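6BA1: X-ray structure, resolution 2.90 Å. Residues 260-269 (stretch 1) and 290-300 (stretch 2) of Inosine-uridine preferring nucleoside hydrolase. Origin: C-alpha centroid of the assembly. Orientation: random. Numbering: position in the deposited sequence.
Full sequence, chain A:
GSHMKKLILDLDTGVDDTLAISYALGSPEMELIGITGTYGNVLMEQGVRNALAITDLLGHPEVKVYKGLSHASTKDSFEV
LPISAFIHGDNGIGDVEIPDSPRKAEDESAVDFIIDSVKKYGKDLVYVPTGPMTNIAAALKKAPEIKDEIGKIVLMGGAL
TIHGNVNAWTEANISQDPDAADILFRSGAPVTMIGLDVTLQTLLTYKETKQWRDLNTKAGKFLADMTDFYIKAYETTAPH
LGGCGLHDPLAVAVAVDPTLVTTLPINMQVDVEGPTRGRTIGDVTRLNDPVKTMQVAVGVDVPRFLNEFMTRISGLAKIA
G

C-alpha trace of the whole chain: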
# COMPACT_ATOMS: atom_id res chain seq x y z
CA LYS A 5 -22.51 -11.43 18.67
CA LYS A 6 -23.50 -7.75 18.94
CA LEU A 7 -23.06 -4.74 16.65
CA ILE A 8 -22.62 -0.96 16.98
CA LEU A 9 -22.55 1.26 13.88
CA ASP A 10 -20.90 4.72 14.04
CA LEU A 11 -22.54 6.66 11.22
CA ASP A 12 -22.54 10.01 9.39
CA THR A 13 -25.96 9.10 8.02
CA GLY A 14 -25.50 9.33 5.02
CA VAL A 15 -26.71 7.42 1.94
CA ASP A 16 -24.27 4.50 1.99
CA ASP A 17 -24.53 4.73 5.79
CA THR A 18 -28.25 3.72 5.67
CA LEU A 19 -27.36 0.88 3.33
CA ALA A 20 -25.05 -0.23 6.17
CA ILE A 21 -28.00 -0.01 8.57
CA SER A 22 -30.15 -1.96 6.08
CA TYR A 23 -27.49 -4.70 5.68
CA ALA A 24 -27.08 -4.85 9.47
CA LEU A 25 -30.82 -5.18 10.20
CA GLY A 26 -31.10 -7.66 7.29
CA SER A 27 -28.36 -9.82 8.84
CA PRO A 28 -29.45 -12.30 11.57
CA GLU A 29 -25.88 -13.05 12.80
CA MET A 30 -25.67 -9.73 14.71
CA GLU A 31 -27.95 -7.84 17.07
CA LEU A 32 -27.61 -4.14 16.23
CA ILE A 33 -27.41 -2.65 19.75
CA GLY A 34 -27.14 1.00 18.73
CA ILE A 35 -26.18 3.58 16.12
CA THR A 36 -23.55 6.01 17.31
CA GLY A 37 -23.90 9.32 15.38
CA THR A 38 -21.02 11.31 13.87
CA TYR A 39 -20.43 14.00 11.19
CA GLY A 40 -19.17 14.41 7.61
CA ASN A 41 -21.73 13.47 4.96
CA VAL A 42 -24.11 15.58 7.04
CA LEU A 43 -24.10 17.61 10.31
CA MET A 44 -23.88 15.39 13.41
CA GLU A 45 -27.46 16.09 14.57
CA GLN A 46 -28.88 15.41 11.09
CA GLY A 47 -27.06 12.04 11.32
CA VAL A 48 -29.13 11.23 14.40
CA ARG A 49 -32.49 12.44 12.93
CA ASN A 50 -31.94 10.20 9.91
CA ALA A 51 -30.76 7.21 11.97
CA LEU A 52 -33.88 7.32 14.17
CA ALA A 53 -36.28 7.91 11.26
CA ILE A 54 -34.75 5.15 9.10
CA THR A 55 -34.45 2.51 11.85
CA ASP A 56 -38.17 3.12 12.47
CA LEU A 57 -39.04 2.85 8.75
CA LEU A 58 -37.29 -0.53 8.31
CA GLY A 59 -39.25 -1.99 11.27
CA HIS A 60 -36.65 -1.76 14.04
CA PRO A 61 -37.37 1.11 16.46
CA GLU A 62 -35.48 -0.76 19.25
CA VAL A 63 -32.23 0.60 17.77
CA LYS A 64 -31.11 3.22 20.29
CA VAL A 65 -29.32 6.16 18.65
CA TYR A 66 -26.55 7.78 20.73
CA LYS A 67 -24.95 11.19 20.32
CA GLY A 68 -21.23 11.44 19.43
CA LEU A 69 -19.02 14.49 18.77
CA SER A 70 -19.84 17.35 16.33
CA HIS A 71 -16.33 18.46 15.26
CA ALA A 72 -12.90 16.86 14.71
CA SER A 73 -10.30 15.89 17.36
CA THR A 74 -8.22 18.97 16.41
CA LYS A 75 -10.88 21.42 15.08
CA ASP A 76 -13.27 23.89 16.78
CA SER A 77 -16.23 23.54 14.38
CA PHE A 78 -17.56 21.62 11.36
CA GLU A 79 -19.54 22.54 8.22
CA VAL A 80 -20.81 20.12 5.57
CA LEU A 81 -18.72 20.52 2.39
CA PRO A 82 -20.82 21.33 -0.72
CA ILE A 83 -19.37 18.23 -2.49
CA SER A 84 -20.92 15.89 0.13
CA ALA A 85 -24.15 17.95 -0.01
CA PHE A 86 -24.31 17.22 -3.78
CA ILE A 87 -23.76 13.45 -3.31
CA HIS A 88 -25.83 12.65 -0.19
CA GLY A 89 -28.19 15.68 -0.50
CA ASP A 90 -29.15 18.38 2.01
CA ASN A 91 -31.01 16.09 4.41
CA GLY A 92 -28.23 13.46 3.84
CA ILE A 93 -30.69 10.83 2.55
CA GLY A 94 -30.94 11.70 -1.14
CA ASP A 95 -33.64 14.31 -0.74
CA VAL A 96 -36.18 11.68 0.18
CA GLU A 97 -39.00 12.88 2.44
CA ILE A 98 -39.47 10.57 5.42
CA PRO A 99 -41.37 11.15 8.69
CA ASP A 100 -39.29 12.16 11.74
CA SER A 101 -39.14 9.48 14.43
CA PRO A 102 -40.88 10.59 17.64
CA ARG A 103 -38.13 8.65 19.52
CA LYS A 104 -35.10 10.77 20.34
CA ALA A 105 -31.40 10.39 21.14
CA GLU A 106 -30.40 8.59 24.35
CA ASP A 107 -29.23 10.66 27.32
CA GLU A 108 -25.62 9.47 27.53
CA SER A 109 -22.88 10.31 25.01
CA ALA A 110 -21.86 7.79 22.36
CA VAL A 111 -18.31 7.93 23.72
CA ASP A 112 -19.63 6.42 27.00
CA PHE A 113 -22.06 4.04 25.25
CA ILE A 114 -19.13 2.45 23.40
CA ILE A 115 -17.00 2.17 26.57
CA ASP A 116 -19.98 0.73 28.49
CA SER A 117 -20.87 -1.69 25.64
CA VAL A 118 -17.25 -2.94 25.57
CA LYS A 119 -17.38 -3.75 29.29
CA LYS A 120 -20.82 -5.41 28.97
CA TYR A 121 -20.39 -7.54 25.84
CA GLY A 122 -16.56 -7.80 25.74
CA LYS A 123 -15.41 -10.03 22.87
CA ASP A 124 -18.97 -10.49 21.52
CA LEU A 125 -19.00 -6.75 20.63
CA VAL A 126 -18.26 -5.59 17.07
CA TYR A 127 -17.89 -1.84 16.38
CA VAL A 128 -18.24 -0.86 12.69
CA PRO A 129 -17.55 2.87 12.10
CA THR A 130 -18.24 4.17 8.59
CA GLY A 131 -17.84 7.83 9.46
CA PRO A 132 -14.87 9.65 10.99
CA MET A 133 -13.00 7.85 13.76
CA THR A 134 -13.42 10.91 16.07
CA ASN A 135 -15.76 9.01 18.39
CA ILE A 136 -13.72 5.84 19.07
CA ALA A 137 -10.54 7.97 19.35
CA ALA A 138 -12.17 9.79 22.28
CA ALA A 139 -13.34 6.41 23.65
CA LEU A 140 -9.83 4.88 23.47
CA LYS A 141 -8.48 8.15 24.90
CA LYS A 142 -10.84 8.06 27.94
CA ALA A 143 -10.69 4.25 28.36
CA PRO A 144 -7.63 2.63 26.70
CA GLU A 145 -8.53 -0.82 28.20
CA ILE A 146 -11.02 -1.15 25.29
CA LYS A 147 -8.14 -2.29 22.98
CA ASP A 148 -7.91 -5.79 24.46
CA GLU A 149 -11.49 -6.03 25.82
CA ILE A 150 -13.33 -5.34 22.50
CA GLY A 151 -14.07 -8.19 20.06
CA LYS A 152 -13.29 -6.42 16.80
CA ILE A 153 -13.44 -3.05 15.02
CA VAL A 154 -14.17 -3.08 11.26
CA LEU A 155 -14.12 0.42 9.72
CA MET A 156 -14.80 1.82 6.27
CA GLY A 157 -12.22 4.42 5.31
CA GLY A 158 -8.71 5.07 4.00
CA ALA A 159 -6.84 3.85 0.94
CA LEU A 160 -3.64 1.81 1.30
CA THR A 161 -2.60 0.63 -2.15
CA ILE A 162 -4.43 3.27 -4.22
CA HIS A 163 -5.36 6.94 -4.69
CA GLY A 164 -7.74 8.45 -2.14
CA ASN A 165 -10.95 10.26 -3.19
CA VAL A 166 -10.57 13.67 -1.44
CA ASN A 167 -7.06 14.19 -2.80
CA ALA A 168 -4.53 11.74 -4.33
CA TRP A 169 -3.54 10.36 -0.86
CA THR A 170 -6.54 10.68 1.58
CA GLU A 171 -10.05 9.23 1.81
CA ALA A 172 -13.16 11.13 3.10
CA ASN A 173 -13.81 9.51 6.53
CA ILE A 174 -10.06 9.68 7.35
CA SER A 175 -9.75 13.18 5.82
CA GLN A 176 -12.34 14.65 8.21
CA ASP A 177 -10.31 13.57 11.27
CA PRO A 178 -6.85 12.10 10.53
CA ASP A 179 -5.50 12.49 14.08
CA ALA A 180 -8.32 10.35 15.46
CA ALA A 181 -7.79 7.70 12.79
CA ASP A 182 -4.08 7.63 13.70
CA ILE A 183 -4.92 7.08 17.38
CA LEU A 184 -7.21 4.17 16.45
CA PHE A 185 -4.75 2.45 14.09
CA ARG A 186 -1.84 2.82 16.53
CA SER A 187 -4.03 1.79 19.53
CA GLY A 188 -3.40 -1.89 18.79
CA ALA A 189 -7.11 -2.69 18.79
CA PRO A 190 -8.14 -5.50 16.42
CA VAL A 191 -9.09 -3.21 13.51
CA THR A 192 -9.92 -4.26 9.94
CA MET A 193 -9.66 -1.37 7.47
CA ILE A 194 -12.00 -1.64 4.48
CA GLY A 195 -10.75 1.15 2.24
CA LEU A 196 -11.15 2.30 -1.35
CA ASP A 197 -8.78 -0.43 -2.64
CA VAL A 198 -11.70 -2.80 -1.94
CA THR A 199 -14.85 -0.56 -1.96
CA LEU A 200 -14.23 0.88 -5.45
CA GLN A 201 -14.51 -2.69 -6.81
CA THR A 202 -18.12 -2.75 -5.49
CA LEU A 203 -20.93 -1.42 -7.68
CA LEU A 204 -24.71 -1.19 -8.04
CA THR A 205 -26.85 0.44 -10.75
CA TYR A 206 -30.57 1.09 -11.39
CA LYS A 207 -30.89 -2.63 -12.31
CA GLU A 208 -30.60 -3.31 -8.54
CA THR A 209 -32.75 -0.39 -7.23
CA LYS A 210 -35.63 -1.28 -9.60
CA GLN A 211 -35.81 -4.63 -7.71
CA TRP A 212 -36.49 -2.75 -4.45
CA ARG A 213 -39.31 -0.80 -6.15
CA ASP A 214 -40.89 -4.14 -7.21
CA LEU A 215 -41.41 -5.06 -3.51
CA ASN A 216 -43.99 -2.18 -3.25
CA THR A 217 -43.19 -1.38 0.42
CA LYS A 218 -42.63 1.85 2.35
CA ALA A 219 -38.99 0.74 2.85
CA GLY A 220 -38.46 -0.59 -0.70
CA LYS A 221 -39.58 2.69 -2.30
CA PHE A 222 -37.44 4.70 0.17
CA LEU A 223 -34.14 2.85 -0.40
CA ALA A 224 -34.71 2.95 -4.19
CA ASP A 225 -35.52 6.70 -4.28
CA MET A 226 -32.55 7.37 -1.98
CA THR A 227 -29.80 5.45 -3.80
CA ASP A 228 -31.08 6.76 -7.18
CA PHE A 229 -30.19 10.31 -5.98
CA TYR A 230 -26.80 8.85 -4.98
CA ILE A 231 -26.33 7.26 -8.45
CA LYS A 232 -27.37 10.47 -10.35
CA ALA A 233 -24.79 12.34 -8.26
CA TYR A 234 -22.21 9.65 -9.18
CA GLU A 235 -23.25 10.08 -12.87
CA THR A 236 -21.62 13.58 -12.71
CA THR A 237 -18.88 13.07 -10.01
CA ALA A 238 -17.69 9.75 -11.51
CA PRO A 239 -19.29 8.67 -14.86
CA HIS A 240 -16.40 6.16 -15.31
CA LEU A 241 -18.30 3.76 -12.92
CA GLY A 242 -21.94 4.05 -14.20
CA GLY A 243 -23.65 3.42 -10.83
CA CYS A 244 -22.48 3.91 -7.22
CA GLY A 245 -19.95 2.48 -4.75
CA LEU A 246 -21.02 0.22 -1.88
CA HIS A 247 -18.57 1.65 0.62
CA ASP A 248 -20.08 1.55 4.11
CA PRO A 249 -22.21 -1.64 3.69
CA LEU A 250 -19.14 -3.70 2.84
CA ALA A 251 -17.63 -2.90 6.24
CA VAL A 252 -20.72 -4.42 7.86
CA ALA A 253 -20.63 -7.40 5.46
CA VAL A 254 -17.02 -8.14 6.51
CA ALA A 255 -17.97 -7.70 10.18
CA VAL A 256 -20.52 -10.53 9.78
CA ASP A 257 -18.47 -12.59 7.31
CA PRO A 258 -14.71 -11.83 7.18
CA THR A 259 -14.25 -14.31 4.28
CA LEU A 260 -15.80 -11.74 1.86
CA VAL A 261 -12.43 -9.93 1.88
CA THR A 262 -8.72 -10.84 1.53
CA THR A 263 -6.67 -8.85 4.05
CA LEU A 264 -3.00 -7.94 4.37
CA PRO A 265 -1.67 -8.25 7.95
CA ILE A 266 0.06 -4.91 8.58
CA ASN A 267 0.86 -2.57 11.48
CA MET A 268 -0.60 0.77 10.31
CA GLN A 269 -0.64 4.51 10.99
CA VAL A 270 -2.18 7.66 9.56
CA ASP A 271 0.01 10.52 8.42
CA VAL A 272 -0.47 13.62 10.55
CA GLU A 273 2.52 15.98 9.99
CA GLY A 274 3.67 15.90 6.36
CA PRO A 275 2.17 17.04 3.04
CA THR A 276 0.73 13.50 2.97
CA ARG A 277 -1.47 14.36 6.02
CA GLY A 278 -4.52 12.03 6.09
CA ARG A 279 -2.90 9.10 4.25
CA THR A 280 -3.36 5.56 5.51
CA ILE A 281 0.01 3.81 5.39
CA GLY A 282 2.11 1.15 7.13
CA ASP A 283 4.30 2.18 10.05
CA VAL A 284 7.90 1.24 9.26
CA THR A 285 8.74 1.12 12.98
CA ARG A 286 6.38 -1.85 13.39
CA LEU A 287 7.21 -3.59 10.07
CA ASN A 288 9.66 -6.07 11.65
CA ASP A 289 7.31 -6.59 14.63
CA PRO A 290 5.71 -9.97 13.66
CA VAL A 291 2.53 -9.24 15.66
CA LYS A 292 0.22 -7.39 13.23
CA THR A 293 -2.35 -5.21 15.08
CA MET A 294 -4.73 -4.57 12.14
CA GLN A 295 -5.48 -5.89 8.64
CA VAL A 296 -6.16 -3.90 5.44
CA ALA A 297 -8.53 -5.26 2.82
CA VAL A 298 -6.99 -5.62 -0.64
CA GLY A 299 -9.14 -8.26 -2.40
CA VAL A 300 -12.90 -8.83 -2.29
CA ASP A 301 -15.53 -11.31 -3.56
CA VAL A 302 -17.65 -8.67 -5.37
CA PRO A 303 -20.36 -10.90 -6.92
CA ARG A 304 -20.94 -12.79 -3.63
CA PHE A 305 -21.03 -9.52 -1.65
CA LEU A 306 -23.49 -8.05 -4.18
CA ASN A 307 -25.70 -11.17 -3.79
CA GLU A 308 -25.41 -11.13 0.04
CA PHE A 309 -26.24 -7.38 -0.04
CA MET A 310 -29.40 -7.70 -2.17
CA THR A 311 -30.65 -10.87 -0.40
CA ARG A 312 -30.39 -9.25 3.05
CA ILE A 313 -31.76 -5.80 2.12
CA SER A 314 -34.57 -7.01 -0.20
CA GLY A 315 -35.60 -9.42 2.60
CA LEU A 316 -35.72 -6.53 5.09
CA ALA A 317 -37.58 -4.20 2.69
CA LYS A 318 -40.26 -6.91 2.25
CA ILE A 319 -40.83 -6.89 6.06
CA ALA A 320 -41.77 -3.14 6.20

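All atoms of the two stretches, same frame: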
# COMPACT_ATOMS: atom_id res chain seq x y z
N LEU A 260 -15.49 -12.57 3.04
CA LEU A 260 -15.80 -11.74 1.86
C LEU A 260 -14.60 -10.95 1.34
O LEU A 260 -14.60 -10.51 0.19
CB LEU A 260 -16.95 -10.77 2.15
CG LEU A 260 -18.38 -11.32 2.09
CD1 LEU A 260 -19.36 -10.38 2.75
CD2 LEU A 260 -18.80 -11.59 0.65
N VAL A 261 -13.58 -10.78 2.18
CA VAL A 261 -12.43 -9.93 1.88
C VAL A 261 -11.13 -10.72 2.08
O VAL A 261 -11.08 -11.66 2.87
CB VAL A 261 -12.54 -8.67 2.77
CG1 VAL A 261 -11.21 -8.15 3.27
CG2 VAL A 261 -13.29 -7.57 2.01
N THR A 262 -10.09 -10.33 1.34
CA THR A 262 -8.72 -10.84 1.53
C THR A 262 -7.87 -9.71 2.11
O THR A 262 -7.69 -8.68 1.46
CB THR A 262 -8.10 -11.32 0.21
OG1 THR A 262 -9.06 -12.09 -0.52
CG2 THR A 262 -6.88 -12.18 0.47
N THR A 263 -7.38 -9.90 3.33
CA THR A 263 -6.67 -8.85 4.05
C THR A 263 -5.17 -9.05 4.01
O THR A 263 -4.68 -10.15 3.78
CB THR A 263 -7.09 -8.75 5.53
OG1 THR A 263 -6.68 -9.92 6.24
CG2 THR A 263 -8.57 -8.58 5.67
N LEU A 264 -4.45 -7.96 4.29
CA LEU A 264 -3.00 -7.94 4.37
C LEU A 264 -2.63 -7.59 5.81
O LEU A 264 -2.82 -6.45 6.22
CB LEU A 264 -2.47 -6.89 3.39
CG LEU A 264 -1.04 -6.35 3.54
CD1 LEU A 264 0.00 -7.46 3.56
CD2 LEU A 264 -0.75 -5.38 2.42
N PRO A 265 -2.13 -8.56 6.59
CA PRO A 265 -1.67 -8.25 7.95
C PRO A 265 -0.59 -7.17 7.95
O PRO A 265 0.42 -7.34 7.28
CB PRO A 265 -1.11 -9.58 8.46
CG PRO A 265 -1.89 -10.60 7.71
CD PRO A 265 -2.13 -10.01 6.35
N ILE A 266 -0.83 -6.07 8.66
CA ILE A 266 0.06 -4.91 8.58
C ILE A 266 -0.17 -3.93 9.73
O ILE A 266 -1.27 -3.45 9.94
CB ILE A 266 -0.13 -4.17 7.23
CG1 ILE A 266 0.83 -2.98 7.10
CG2 ILE A 266 -1.57 -3.72 7.02
CD1 ILE A 266 0.81 -2.34 5.73
N ASN A 267 0.90 -3.63 10.48
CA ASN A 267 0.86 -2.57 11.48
C ASN A 267 0.80 -1.22 10.76
O ASN A 267 1.67 -0.91 9.95
CB ASN A 267 2.07 -2.64 12.41
CG ASN A 267 2.01 -3.83 13.36
OD1 ASN A 267 1.22 -3.83 14.31
ND2 ASN A 267 2.84 -4.83 13.13
N MET A 268 -0.24 -0.43 11.07
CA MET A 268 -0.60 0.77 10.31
C MET A 268 -0.49 2.05 11.13
O MET A 268 -0.33 2.03 12.35
CB MET A 268 -2.03 0.65 9.82
CG MET A 268 -2.25 -0.37 8.72
SD MET A 268 -1.77 0.22 7.11
CE MET A 268 -2.85 1.63 6.89
N GLN A 269 -0.57 3.17 10.41
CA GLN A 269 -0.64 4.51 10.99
C GLN A 269 -1.42 5.39 10.03
O GLN A 269 -1.81 4.96 8.94
CB GLN A 269 0.77 5.09 11.19
CG GLN A 269 1.63 5.18 9.92
CD GLN A 269 2.86 6.05 10.08
OE1 GLN A 269 3.86 5.63 10.66
NE2 GLN A 269 2.81 7.25 9.54
N PRO A 290 6.54 -8.94 14.31
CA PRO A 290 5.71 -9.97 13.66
C PRO A 290 4.23 -9.92 14.03
O PRO A 290 3.40 -10.38 13.24
CB PRO A 290 6.31 -11.30 14.14
CG PRO A 290 7.49 -10.96 14.99
CD PRO A 290 7.38 -9.52 15.37
N VAL A 291 3.91 -9.37 15.20
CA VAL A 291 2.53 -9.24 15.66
C VAL A 291 1.87 -8.07 14.92
O VAL A 291 2.23 -6.91 15.15
CB VAL A 291 2.45 -9.01 17.19
CG1 VAL A 291 1.00 -8.84 17.64
CG2 VAL A 291 3.12 -10.16 17.94
N LYS A 292 0.92 -8.39 14.04
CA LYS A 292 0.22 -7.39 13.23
C LYS A 292 -1.10 -6.99 13.89
O LYS A 292 -2.01 -7.81 14.02
CB LYS A 292 -0.01 -7.93 11.81
CG LYS A 292 1.26 -8.39 11.09
CD LYS A 292 2.37 -7.34 11.13
CE LYS A 292 3.50 -7.62 10.16
NZ LYS A 292 4.49 -6.51 10.19
N THR A 293 -1.21 -5.71 14.29
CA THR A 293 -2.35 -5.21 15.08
C THR A 293 -3.64 -5.14 14.27
O THR A 293 -4.70 -5.48 14.78
CB THR A 293 -2.06 -3.82 15.69
OG1 THR A 293 -1.72 -2.88 14.65
CG2 THR A 293 -0.93 -3.90 16.72
N MET A 294 -3.56 -4.68 13.02
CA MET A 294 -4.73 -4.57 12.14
C MET A 294 -4.46 -5.12 10.74
O MET A 294 -3.34 -5.45 10.42
CB MET A 294 -5.25 -3.13 12.10
CG MET A 294 -4.28 -2.06 11.68
SD MET A 294 -5.03 -0.42 11.87
CE MET A 294 -6.10 -0.35 10.42
N GLN A 295 -5.53 -5.24 9.95
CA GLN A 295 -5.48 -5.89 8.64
C GLN A 295 -6.21 -5.02 7.61
O GLN A 295 -7.33 -4.61 7.86
CB GLN A 295 -6.15 -7.27 8.69
CG GLN A 295 -5.90 -8.03 9.99
CD GLN A 295 -6.31 -9.48 9.91
OE1 GLN A 295 -7.28 -9.83 9.22
NE2 GLN A 295 -5.56 -10.35 10.60
N VAL A 296 -5.56 -4.73 6.49
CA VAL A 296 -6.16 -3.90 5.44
C VAL A 296 -6.67 -4.78 4.31
O VAL A 296 -5.99 -5.70 3.88
CB VAL A 296 -5.19 -2.85 4.87
CG1 VAL A 296 -5.90 -1.98 3.84
CG2 VAL A 296 -4.62 -2.00 6.00
N ALA A 297 -7.87 -4.48 3.85
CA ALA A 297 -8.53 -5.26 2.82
C ALA A 297 -7.95 -4.85 1.49
O ALA A 297 -7.87 -3.66 1.20
CB ALA A 297 -10.02 -4.99 2.84
N VAL A 298 -7.55 -5.84 0.70
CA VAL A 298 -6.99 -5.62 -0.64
C VAL A 298 -7.76 -6.32 -1.76
O VAL A 298 -7.86 -5.79 -2.87
CB VAL A 298 -5.51 -6.03 -0.71
CG1 VAL A 298 -4.86 -5.44 -1.95
CG2 VAL A 298 -4.76 -5.60 0.56
N GLY A 299 -8.27 -7.53 -1.48
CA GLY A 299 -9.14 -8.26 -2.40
C GLY A 299 -10.53 -8.44 -1.82
O GLY A 299 -10.71 -8.36 -0.61
N VAL A 300 -11.50 -8.71 -2.69
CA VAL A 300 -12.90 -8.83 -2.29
C VAL A 300 -13.71 -9.67 -3.29
O VAL A 300 -13.48 -9.61 -4.50
CB VAL A 300 -13.55 -7.43 -2.10
CG1 VAL A 300 -13.37 -6.55 -3.34
CG2 VAL A 300 -15.02 -7.53 -1.72

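Where an antiparallel strand pair runs out of backbone hydrogen bonds, a side chain can take over the pairing, and the contact between residues 260-269 and 290-300 of this nucleoside hydrolase illustrates the principle. Asn267, the residue most covered by the opposing stretch, does this work. Its CA-to-CB bond points sideways, but chi1 in the m well brings the amide to the loop backbone, where Asn267 ND2 donates to Val291 O (3.0 Å) while Asn267 OD1 accepts from both Thr293 N and Thr293 OG1, each at 3.1 Å. An amide suits this buried place because it offers a donor and an acceptor side by side, matching a carbonyl and an NH two residues apart.

Val296, next in coverage, belongs to the backbone ladder. Its backbone pairs with Leu264 in both directions, Leu264 N to Val296 O at 2.8 Å and Val296 N to Leu264 O at 3.2 Å. Its branched, apolar side chain packs Val296 CG2 against Ile266 CG2 (3.6 Å) and Met268 SD (3.8 Å), and Met294 SD lies 3.8 Å from Met268 CB.

Further along, the register slips by one residue in a beta bulge: Thr262 O accepts from both Val298 N (2.9 Å) and Gly299 N (3.2 Å), while Thr262 N donates to Gly299 O (2.8 Å). Val261 and Ala297 share a face of the sheet, and Val261 CG1 packs on Ala297 CB at 3.4 Å.

Lys292, third of the well-covered residues, contributes its aliphatic portion, with Lys292 CG lying 3.7 Å from Pro265 CB. Thr263 and Gln295, both only partly exposed, pair through Thr263 OG1 donating to Gln295 OE1 (3.0 Å). Together the two stretches bury 890 Å², combining a backbone ladder, an apolar cluster and side-chain hydrogen bonds, chiefly those of Asn267.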